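Local structure of choline kinase (Streptococcus pneumoniae, 4R78) at residues Gln78-Lys81 and Tyr82-Glu85; Leu98-Ile101 and Glu102-Ile105; His194-Val198 and Pro199-Ile203; Leu210-Ile213 and Asp214-Tyr217. The protein probably catalyses the ATP-dependent phosphorylation of choline to phosphocholine, and is captured here with AMP in its nucleotide pocket. All blocks are in the same frame, centred on the assembly; numbering follows the deposited sequence.

Interaction 1 of 4, residues Gln78-Lys81 and Tyr82-Glu85; sequences QDEK and YNLE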
# COMPACT_ATOMS: atom_id res chain seq x y z
N GLN A 78 7.59 -10.57 -9.25
CA GLN A 78 8.98 -10.36 -9.64
C GLN A 78 9.35 -8.89 -9.67
O GLN A 78 10.44 -8.52 -9.21
CB GLN A 78 9.29 -11.07 -10.95
CG GLN A 78 9.35 -12.57 -10.73
CD GLN A 78 10.17 -13.28 -11.77
OE1 GLN A 78 11.14 -13.97 -11.44
NE2 GLN A 78 9.79 -13.14 -13.03
N ASP A 79 8.45 -8.04 -10.17
CA ASP A 79 8.65 -6.59 -10.09
C ASP A 79 8.95 -6.20 -8.65
O ASP A 79 9.91 -5.47 -8.39
CB ASP A 79 7.40 -5.83 -10.53
CG ASP A 79 7.27 -5.70 -12.05
OD1 ASP A 79 8.07 -6.28 -12.81
OD2 ASP A 79 6.31 -5.01 -12.46
N GLU A 80 8.13 -6.70 -7.73
CA GLU A 80 8.21 -6.28 -6.33
C GLU A 80 9.38 -6.90 -5.59
O GLU A 80 9.90 -6.29 -4.65
CB GLU A 80 6.88 -6.55 -5.62
CG GLU A 80 5.70 -5.76 -6.20
CD GLU A 80 5.91 -4.25 -6.20
OE1 GLU A 80 5.22 -3.57 -6.98
OE2 GLU A 80 6.77 -3.74 -5.43
N LYS A 81 9.80 -8.09 -6.00
CA LYS A 81 11.01 -8.69 -5.45
C LYS A 81 12.23 -7.86 -5.84
O LYS A 81 13.10 -7.60 -5.00
CB LYS A 81 11.17 -10.16 -5.88
CG LYS A 81 12.30 -10.87 -5.15
CD LYS A 81 12.20 -12.37 -5.28
CE LYS A 81 13.30 -13.04 -4.47
NZ LYS A 81 13.07 -14.50 -4.36
N TYR A 82 12.28 -7.43 -7.09
CA TYR A 82 13.33 -6.52 -7.54
C TYR A 82 13.26 -5.19 -6.79
O TYR A 82 14.28 -4.66 -6.35
CB TYR A 82 13.26 -6.26 -9.04
CG TYR A 82 14.26 -5.21 -9.49
CD1 TYR A 82 15.63 -5.47 -9.46
CD2 TYR A 82 13.84 -3.94 -9.90
CE1 TYR A 82 16.56 -4.52 -9.85
CE2 TYR A 82 14.76 -2.98 -10.30
CZ TYR A 82 16.12 -3.27 -10.26
OH TYR A 82 17.05 -2.33 -10.64
N ASN A 83 12.05 -4.64 -6.65
CA ASN A 83 11.91 -3.37 -5.97
C ASN A 83 12.45 -3.43 -4.54
O ASN A 83 13.07 -2.47 -4.09
CB ASN A 83 10.47 -2.86 -6.03
CG ASN A 83 10.06 -2.45 -7.44
OD1 ASN A 83 10.89 -2.37 -8.34
ND2 ASN A 83 8.77 -2.20 -7.63
N LEU A 84 12.27 -4.56 -3.87
CA LEU A 84 12.84 -4.76 -2.53
C LEU A 84 14.36 -4.61 -2.54
O LEU A 84 14.92 -3.85 -1.76
CB LEU A 84 12.47 -6.13 -1.96
CG LEU A 84 11.16 -6.37 -1.20
CD1 LEU A 84 11.25 -7.71 -0.49
CD2 LEU A 84 10.87 -5.27 -0.19
N GLU A 85 15.03 -5.36 -3.43
CA GLU A 85 16.50 -5.31 -3.48
C GLU A 85 17.02 -3.97 -4.00
O GLU A 85 18.11 -3.54 -3.61
CB GLU A 85 17.09 -6.51 -4.23
CG GLU A 85 16.78 -6.57 -5.72
CD GLU A 85 17.00 -7.95 -6.34
OE1 GLU A 85 16.50 -8.15 -7.46
OE2 GLU A 85 17.67 -8.82 -5.73

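Interaction 2 of 4, residues Leu98-Ile101 and Glu102-Ile105; sequences LFDI and EAGI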
# COMPACT_ATOMS: atom_id res chain seq x y z
N LEU A 98 12.87 -13.62 3.12
CA LEU A 98 12.35 -14.41 2.01
C LEU A 98 11.28 -13.63 1.26
O LEU A 98 10.46 -12.94 1.87
CB LEU A 98 11.77 -15.73 2.52
CG LEU A 98 11.59 -16.87 1.51
CD1 LEU A 98 12.92 -17.55 1.21
CD2 LEU A 98 10.58 -17.88 2.04
N PHE A 99 11.29 -13.73 -0.06
CA PHE A 99 10.22 -13.19 -0.88
C PHE A 99 9.86 -14.27 -1.89
O PHE A 99 10.53 -14.44 -2.91
CB PHE A 99 10.63 -11.88 -1.56
CG PHE A 99 9.47 -11.05 -2.06
CD1 PHE A 99 8.87 -10.09 -1.24
CD2 PHE A 99 8.98 -11.21 -3.35
CE1 PHE A 99 7.80 -9.32 -1.70
CE2 PHE A 99 7.91 -10.44 -3.83
CZ PHE A 99 7.33 -9.49 -3.00
N ASP A 100 8.80 -15.02 -1.58
CA ASP A 100 8.42 -16.20 -2.34
C ASP A 100 7.58 -15.83 -3.56
O ASP A 100 6.45 -15.35 -3.43
CB ASP A 100 7.67 -17.19 -1.45
CG ASP A 100 7.34 -18.49 -2.16
OD1 ASP A 100 6.15 -18.69 -2.49
OD2 ASP A 100 8.25 -19.31 -2.39
N ILE A 101 8.16 -16.07 -4.73
CA ILE A 101 7.53 -15.82 -6.02
C ILE A 101 6.41 -16.81 -6.33
O ILE A 101 5.41 -16.46 -6.96
CB ILE A 101 8.61 -15.87 -7.15
CG1 ILE A 101 9.62 -14.73 -7.00
CG2 ILE A 101 7.99 -15.88 -8.53
CD1 ILE A 101 8.99 -13.35 -6.90
N GLU A 102 6.58 -18.05 -5.87
CA GLU A 102 5.63 -19.12 -6.18
C GLU A 102 4.22 -18.82 -5.66
O GLU A 102 3.23 -18.99 -6.39
CB GLU A 102 6.15 -20.47 -5.64
CG GLU A 102 5.17 -21.64 -5.75
CD GLU A 102 4.89 -22.11 -7.18
OE1 GLU A 102 5.43 -21.54 -8.16
OE2 GLU A 102 4.12 -23.08 -7.32
N ALA A 103 4.12 -18.36 -4.41
CA ALA A 103 2.82 -18.13 -3.78
C ALA A 103 2.56 -16.66 -3.44
O ALA A 103 1.41 -16.27 -3.21
CB ALA A 103 2.70 -18.99 -2.53
N GLY A 104 3.61 -15.85 -3.40
CA GLY A 104 3.47 -14.44 -3.05
C GLY A 104 3.45 -14.24 -1.54
O GLY A 104 2.44 -13.83 -0.97
N ILE A 105 4.59 -14.55 -0.92
CA ILE A 105 4.72 -14.52 0.54
C ILE A 105 6.03 -13.84 0.92
O ILE A 105 7.11 -14.22 0.46
CB ILE A 105 4.70 -15.96 1.15
CG1 ILE A 105 3.41 -16.71 0.77
CG2 ILE A 105 4.86 -15.91 2.67
CD1 ILE A 105 3.47 -18.20 1.05
O HOH W 1 9.13 -19.20 -5.06

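Interaction 3 of 4, residues His194-Val198 and Pro199-Ile203; sequences HIDLV and PENFI. With AMP (adenosine monophosphate), chain C.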
# COMPACT_ATOMS: atom_id res chain seq x y z
N HIS A 194 5.70 4.62 -3.22
CA HIS A 194 5.26 3.53 -2.36
C HIS A 194 3.89 3.00 -2.79
O HIS A 194 3.68 1.78 -2.80
CB HIS A 194 5.21 3.98 -0.90
CG HIS A 194 4.80 2.91 0.06
ND1 HIS A 194 3.49 2.50 0.21
CD2 HIS A 194 5.53 2.16 0.92
CE1 HIS A 194 3.44 1.54 1.11
NE2 HIS A 194 4.66 1.32 1.56
N ILE A 195 2.98 3.92 -3.12
CA ILE A 195 1.62 3.64 -3.64
C ILE A 195 0.53 3.28 -2.62
O ILE A 195 -0.65 3.24 -2.98
CB ILE A 195 1.62 2.53 -4.75
CG1 ILE A 195 2.58 2.89 -5.89
CG2 ILE A 195 0.19 2.24 -5.27
CD1 ILE A 195 2.17 4.10 -6.74
N ASP A 196 0.90 3.04 -1.36
CA ASP A 196 -0.06 2.54 -0.37
C ASP A 196 0.26 3.09 1.03
O ASP A 196 0.52 2.33 1.97
CB ASP A 196 -0.19 1.00 -0.35
CG ASP A 196 -1.33 0.51 0.52
OD1 ASP A 196 -2.33 1.26 0.68
OD2 ASP A 196 -1.24 -0.61 1.06
N LEU A 197 0.19 4.41 1.17
CA LEU A 197 0.61 5.08 2.41
C LEU A 197 -0.47 5.16 3.51
O LEU A 197 -0.77 6.23 4.04
CB LEU A 197 1.22 6.46 2.10
CG LEU A 197 2.54 6.45 1.32
CD1 LEU A 197 2.98 7.87 1.04
CD2 LEU A 197 3.63 5.68 2.04
N VAL A 198 -1.04 4.01 3.84
CA VAL A 198 -1.86 3.88 5.05
C VAL A 198 -0.95 4.11 6.28
O VAL A 198 0.23 3.77 6.24
CB VAL A 198 -2.60 2.52 5.15
CG1 VAL A 198 -3.68 2.41 4.08
CG2 VAL A 198 -1.62 1.33 5.04
N PRO A 199 -1.50 4.70 7.35
CA PRO A 199 -0.63 5.02 8.49
C PRO A 199 -0.01 3.79 9.14
O PRO A 199 1.11 3.88 9.66
CB PRO A 199 -1.56 5.76 9.46
CG PRO A 199 -2.92 5.44 9.03
CD PRO A 199 -2.89 5.14 7.58
N GLU A 200 -0.71 2.66 9.10
CA GLU A 200 -0.19 1.42 9.70
C GLU A 200 0.99 0.82 8.93
O GLU A 200 1.57 -0.18 9.36
CB GLU A 200 -1.31 0.39 9.93
CG GLU A 200 -1.95 -0.19 8.67
CD GLU A 200 -3.16 0.60 8.17
OE1 GLU A 200 -3.97 0.02 7.41
OE2 GLU A 200 -3.32 1.79 8.53
N ASN A 201 1.35 1.43 7.80
CA ASN A 201 2.58 1.06 7.11
C ASN A 201 3.81 1.79 7.63
O ASN A 201 4.92 1.61 7.12
CB ASN A 201 2.43 1.21 5.59
CG ASN A 201 1.72 0.02 4.96
OD1 ASN A 201 1.56 -1.02 5.59
ND2 ASN A 201 1.30 0.17 3.71
N PHE A 202 3.62 2.61 8.67
CA PHE A 202 4.73 3.19 9.40
C PHE A 202 4.82 2.51 10.75
O PHE A 202 3.84 2.45 11.50
CB PHE A 202 4.53 4.70 9.58
CG PHE A 202 4.61 5.49 8.30
CD1 PHE A 202 5.82 6.03 7.88
CD2 PHE A 202 3.47 5.70 7.53
CE1 PHE A 202 5.90 6.77 6.69
CE2 PHE A 202 3.54 6.44 6.34
CZ PHE A 202 4.75 6.98 5.93
N ILE A 203 6.00 1.97 11.05
CA ILE A 203 6.22 1.31 12.34
C ILE A 203 7.50 1.84 12.97
O ILE A 203 8.48 2.15 12.28
CB ILE A 203 6.23 -0.25 12.23
CG1 ILE A 203 7.43 -0.75 11.42
CG2 ILE A 203 4.91 -0.77 11.65
CD1 ILE A 203 7.75 -2.22 11.64
P AMP C . -0.29 -3.67 7.63
O1P AMP C . -0.89 -3.64 6.25
O2P AMP C . -1.29 -3.83 8.74
O3P AMP C . 0.75 -2.60 7.87
O5' AMP C . 0.57 -5.03 7.67
C5' AMP C . 1.77 -5.11 8.43
C4' AMP C . 1.45 -4.92 9.91
O4' AMP C . 2.18 -5.88 10.69
C3' AMP C . 1.87 -3.54 10.40
O3' AMP C . 0.74 -2.68 10.55
C2' AMP C . 2.57 -3.78 11.73
O2' AMP C . 1.66 -3.59 12.81
C1' AMP C . 2.97 -5.25 11.71
N9 AMP C . 4.42 -5.38 11.40
C8 AMP C . 4.98 -5.34 10.18
N7 AMP C . 6.32 -5.50 10.23
C5 AMP C . 6.65 -5.65 11.52
C6 AMP C . 7.91 -5.87 12.27
N6 AMP C . 9.09 -5.95 11.62
N1 AMP C . 7.83 -5.98 13.62
C2 AMP C . 6.65 -5.90 14.27
N3 AMP C . 5.47 -5.71 13.65
C4 AMP C . 5.40 -5.58 12.29
O HOH W 2 0.97 -2.27 1.25

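Interaction 4 of 4, residues Leu210-Ile213 and Asp214-Tyr217; sequences LYLI and DWEY. With AMP (adenosine monophosphate), chain C.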
# COMPACT_ATOMS: atom_id res chain seq x y z
N LEU A 210 12.09 5.01 12.62
CA LEU A 210 10.82 4.86 11.94
C LEU A 210 11.01 4.15 10.60
O LEU A 210 11.87 4.54 9.80
CB LEU A 210 10.17 6.24 11.72
CG LEU A 210 8.73 6.26 11.19
CD1 LEU A 210 7.77 5.55 12.14
CD2 LEU A 210 8.28 7.69 10.96
N TYR A 211 10.22 3.11 10.39
CA TYR A 211 10.23 2.36 9.14
C TYR A 211 8.98 2.63 8.33
O TYR A 211 7.91 2.89 8.89
CB TYR A 211 10.32 0.86 9.43
CG TYR A 211 11.61 0.40 10.05
CD1 TYR A 211 12.72 0.10 9.26
CD2 TYR A 211 11.73 0.25 11.43
CE1 TYR A 211 13.91 -0.34 9.83
CE2 TYR A 211 12.91 -0.17 12.01
CZ TYR A 211 14.00 -0.47 11.20
OH TYR A 211 15.17 -0.90 11.77
N LEU A 212 9.12 2.56 7.01
CA LEU A 212 7.99 2.52 6.09
C LEU A 212 8.00 1.14 5.43
O LEU A 212 8.98 0.78 4.77
CB LEU A 212 8.09 3.64 5.05
CG LEU A 212 7.07 3.67 3.91
CD1 LEU A 212 5.63 3.60 4.42
CD2 LEU A 212 7.27 4.90 3.04
N ILE A 213 6.92 0.39 5.62
CA ILE A 213 6.89 -1.03 5.25
C ILE A 213 5.84 -1.32 4.18
O ILE A 213 5.11 -0.42 3.75
CB ILE A 213 6.63 -1.94 6.49
CG1 ILE A 213 5.23 -1.70 7.06
CG2 ILE A 213 7.73 -1.71 7.53
CD1 ILE A 213 4.76 -2.76 8.02
N ASP A 214 5.79 -2.58 3.75
CA ASP A 214 4.75 -3.11 2.86
C ASP A 214 4.72 -2.40 1.51
O ASP A 214 3.76 -1.71 1.15
CB ASP A 214 3.38 -3.14 3.56
CG ASP A 214 3.28 -4.25 4.60
OD1 ASP A 214 4.25 -5.02 4.78
OD2 ASP A 214 2.22 -4.35 5.24
N TRP A 215 5.79 -2.62 0.76
CA TRP A 215 6.00 -2.01 -0.55
C TRP A 215 5.43 -2.84 -1.70
O TRP A 215 5.84 -2.68 -2.85
CB TRP A 215 7.50 -1.76 -0.75
CG TRP A 215 8.06 -0.74 0.20
CD1 TRP A 215 8.30 -0.90 1.53
CD2 TRP A 215 8.43 0.60 -0.12
NE1 TRP A 215 8.81 0.26 2.07
CE2 TRP A 215 8.90 1.20 1.07
CE3 TRP A 215 8.41 1.36 -1.30
CZ2 TRP A 215 9.35 2.52 1.12
CZ3 TRP A 215 8.86 2.67 -1.25
CH2 TRP A 215 9.32 3.24 -0.05
N GLU A 216 4.46 -3.71 -1.41
CA GLU A 216 3.90 -4.62 -2.43
C GLU A 216 3.31 -3.93 -3.65
O GLU A 216 3.23 -4.53 -4.72
CB GLU A 216 2.84 -5.55 -1.82
CG GLU A 216 3.41 -6.71 -1.00
CD GLU A 216 4.17 -6.25 0.23
OE1 GLU A 216 3.66 -5.37 0.95
OE2 GLU A 216 5.29 -6.76 0.46
N TYR A 217 2.88 -2.68 -3.49
CA TYR A 217 2.29 -1.93 -4.60
C TYR A 217 3.25 -0.96 -5.26
O TYR A 217 2.88 -0.29 -6.23
CB TYR A 217 1.03 -1.20 -4.12
CG TYR A 217 -0.05 -2.14 -3.64
CD1 TYR A 217 -0.93 -2.74 -4.53
CD2 TYR A 217 -0.17 -2.44 -2.28
CE1 TYR A 217 -1.92 -3.62 -4.09
CE2 TYR A 217 -1.15 -3.32 -1.82
CZ TYR A 217 -2.02 -3.90 -2.74
OH TYR A 217 -3.00 -4.76 -2.29
P AMP C . -0.29 -3.67 7.63
O1P AMP C . -0.89 -3.64 6.25
O2P AMP C . -1.29 -3.83 8.74
O3P AMP C . 0.75 -2.60 7.87
O5' AMP C . 0.57 -5.03 7.67
C5' AMP C . 1.77 -5.11 8.43
C4' AMP C . 1.45 -4.92 9.91
O4' AMP C . 2.18 -5.88 10.69
C3' AMP C . 1.87 -3.54 10.40
O3' AMP C . 0.74 -2.68 10.55
C2' AMP C . 2.57 -3.78 11.73
O2' AMP C . 1.66 -3.59 12.81
C1' AMP C . 2.97 -5.25 11.71
N9 AMP C . 4.42 -5.38 11.40
C8 AMP C . 4.98 -5.34 10.18
N7 AMP C . 6.32 -5.50 10.23
C5 AMP C . 6.65 -5.65 11.52
C6 AMP C . 7.91 -5.87 12.27
N6 AMP C . 9.09 -5.95 11.62
N1 AMP C . 7.83 -5.98 13.62
C2 AMP C . 6.65 -5.90 14.27
N3 AMP C . 5.47 -5.71 13.65
C4 AMP C . 5.40 -5.58 12.29

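Interaction 1 of 4, residues Gln78-Lys81 and Tyr82-Glu85
Glu80 and Asn83 meet one helical turn apart, carboxylate against amide, with the two planes standing nearly upright to each other at 81°. OE2 of Glu80 takes a weak hydrogen bond from ND2 of Asn83 at 3.3 Å. With CG of the glutamate beside its own backbone N (chi1 -62°), a single bend at chi2 brings the carboxylate round to the asparagine. Ser218 OG binds both Glu80 OE2 and Asn83 ND2, and Asn83 OD1 accepts from the backbone N of Arg144, so that both ends of the amide are held and its flip is defined. The segment belongs to helix 77-87, which follows the third strand in the chain and precedes the next, a place consistent with helix C of the protein kinase-like fold. Its backbone bonds are regular, as from Tyr82 N to Gln78 O at 3.0 Å. CB of Tyr82 rests 3.5 Å from Asp79 O, while the ring leads outward. Lys81 runs fully extended to Phe99 O on strand 96-100, and Asp79 pairs through OD1 with Arg144. CB of Leu84 passes 3.4 Å from Lys81 O, and its CD1 lies against the Phe99 ring.

Interaction 2 of 4, residues Leu98-Ile101 and Glu102-Ile105
Asp100 turns its carboxylate over the backbone of the turn that follows it, and OD1 accepts a hydrogen bond from Ala103 N at 2.8 Å. The amide approaches the anti side of that oxygen and 32° out of the carboxylate plane. With CG opposite the backbone N (chi1 -176°), the carboxylate lies alongside Glu102, both side chains heading the same way but with their planes 79° apart. OD2 is joined to Glu102 N through water 1, which donates to OD2 and accepts from the amide. CB of Asp100 and CB of Ile105 approach to 4.1 Å on the same face of the sheet, where the two residues form an antiparallel hydrogen-bonded pair; Asp100 N gives to Ile105 O at 2.8 Å. Asp100 O then accepts twice, from Gly104 N at 2.9 Å and from Ile105 N at 3.2 Å. This is a G1 beta bulge closing the hairpin between strands 96-100 and 105-109; Gly104, at its first position, has a positive phi at which a CB would collide with the preceding carbonyl O. Phe99 points to the other face, towards helix 77-87. Lys28 of helix 20-30 forms a salt bridge with Asp100 OD1. One aspartate thus ties down the turn's amides directly and through water, while that lysine probably balances its charge.

Interaction 3 of 4, residues His194-Val198 and Pro199-Ile203
Asn201 reaches back to Asp196 and hands ND2 to its backbone O, a hydrogen bond of 2.9 Å that runs nearly along the C=O axis. The other end of the amide, OD1, lies 2.9 Å from O3P of AMP. Beside it, Glu200 uses its backbone O to accept from the ribose O3' of AMP at 2.9 Å, and CD1 of Ile203 touches the adenine at C5. The asparagine is steadied by Val198: its CG2 presses on ND2 at 3.4 Å, and Asn201 N bonds to Val198 O from above the carbonyl plane. The Asp196 carboxylate stands across the amide without bonding it; water 2 lies near both, weakly bound to ND2. Glu200 folds its carboxylate back along the Val198 isopropyl group, OE2 reaching 3.5 Å from CB, because CG sits between backbone N and carbonyl carbon and the chain bends again at chi2 (-91°). Farther out, His194 sets the loop: ND1 accepts from Asp196 N in the ring plane, NE2 bonds to Ile213 O, and Leu197, central residue of an inverse gamma turn, sets CD2 over one face of the ring, toward its rim. The run from His194 through Asp196 to Asn201 matches the HxDxxxxN catalytic loop; as in related kinases, the aspartate is probably the catalytic residue and the asparagine probably helps bind metal. Committing ND2 to a backbone carbonyl fixes the amide's orientation, so its oxygen is the end presented to the phosphate.

Interaction 4 of 4, residues Leu210-Ile213 and Asp214-Tyr217
The nucleotide pocket is bordered here by Ile213 and Asp214, at the point where strand 210-212 passes into a segment whose position is consistent with that of the DFG motif of protein kinases, here Asp214-Trp215-Glu216. The side chains of Ile213 and Asp214 run alongside each other toward the nucleotide. CD1 of Ile213 rests 3.4 Å from C8 of AMP, carried there by a first torsion that puts CG1 between backbone N and carbonyl carbon (chi1 67°). OD2 of Asp214 comes within 3.0 Å of the AMP O5', while OD1 forms a salt bridge with Lys106. Behind the pocket, Trp215 turns its indole back onto the strand: NE1 donates to Leu212 O at 2.8 Å. The acceptor lies close to the indole plane, but the donor stands 49° above the carbonyl plane. Leu212 crosses the indole at about a right angle, with CD2 3.7 Å from CZ2. His194 meets the indole edge-to-face, and Lys106 also pairs with Glu216 OE2, so one lysine is shared by both acids. Strand 210-212 runs antiparallel to strand 202-204, Leu212 lying against Phe202, while Leu210 and Trp215 pack on helix 126-137.

Overall arrangement
From the N terminus the four contacts come strictly in series, none nesting in or crossing another. Interaction 1 spans consecutive turns of helix 77-87, and interaction 2 closes the hairpin from strand 96-100 to strand 105-109; the two touch through Lys81 and Ile101, where the helix meets the hairpin turn. Much later in the chain, interaction 3 folds the loop leading into strand 202-204, and interaction 4 turns the chain out of strand 210-212. These last two are joined by strand pairing, Asn201 O meeting Ile213 N, and both border AMP. Interaction 1 reaches interaction 4 through Glu80 and the Trp215-Tyr217 backbone, linking helix 77-87 to the segment that directly follows Asp214 of the nucleotide pocket.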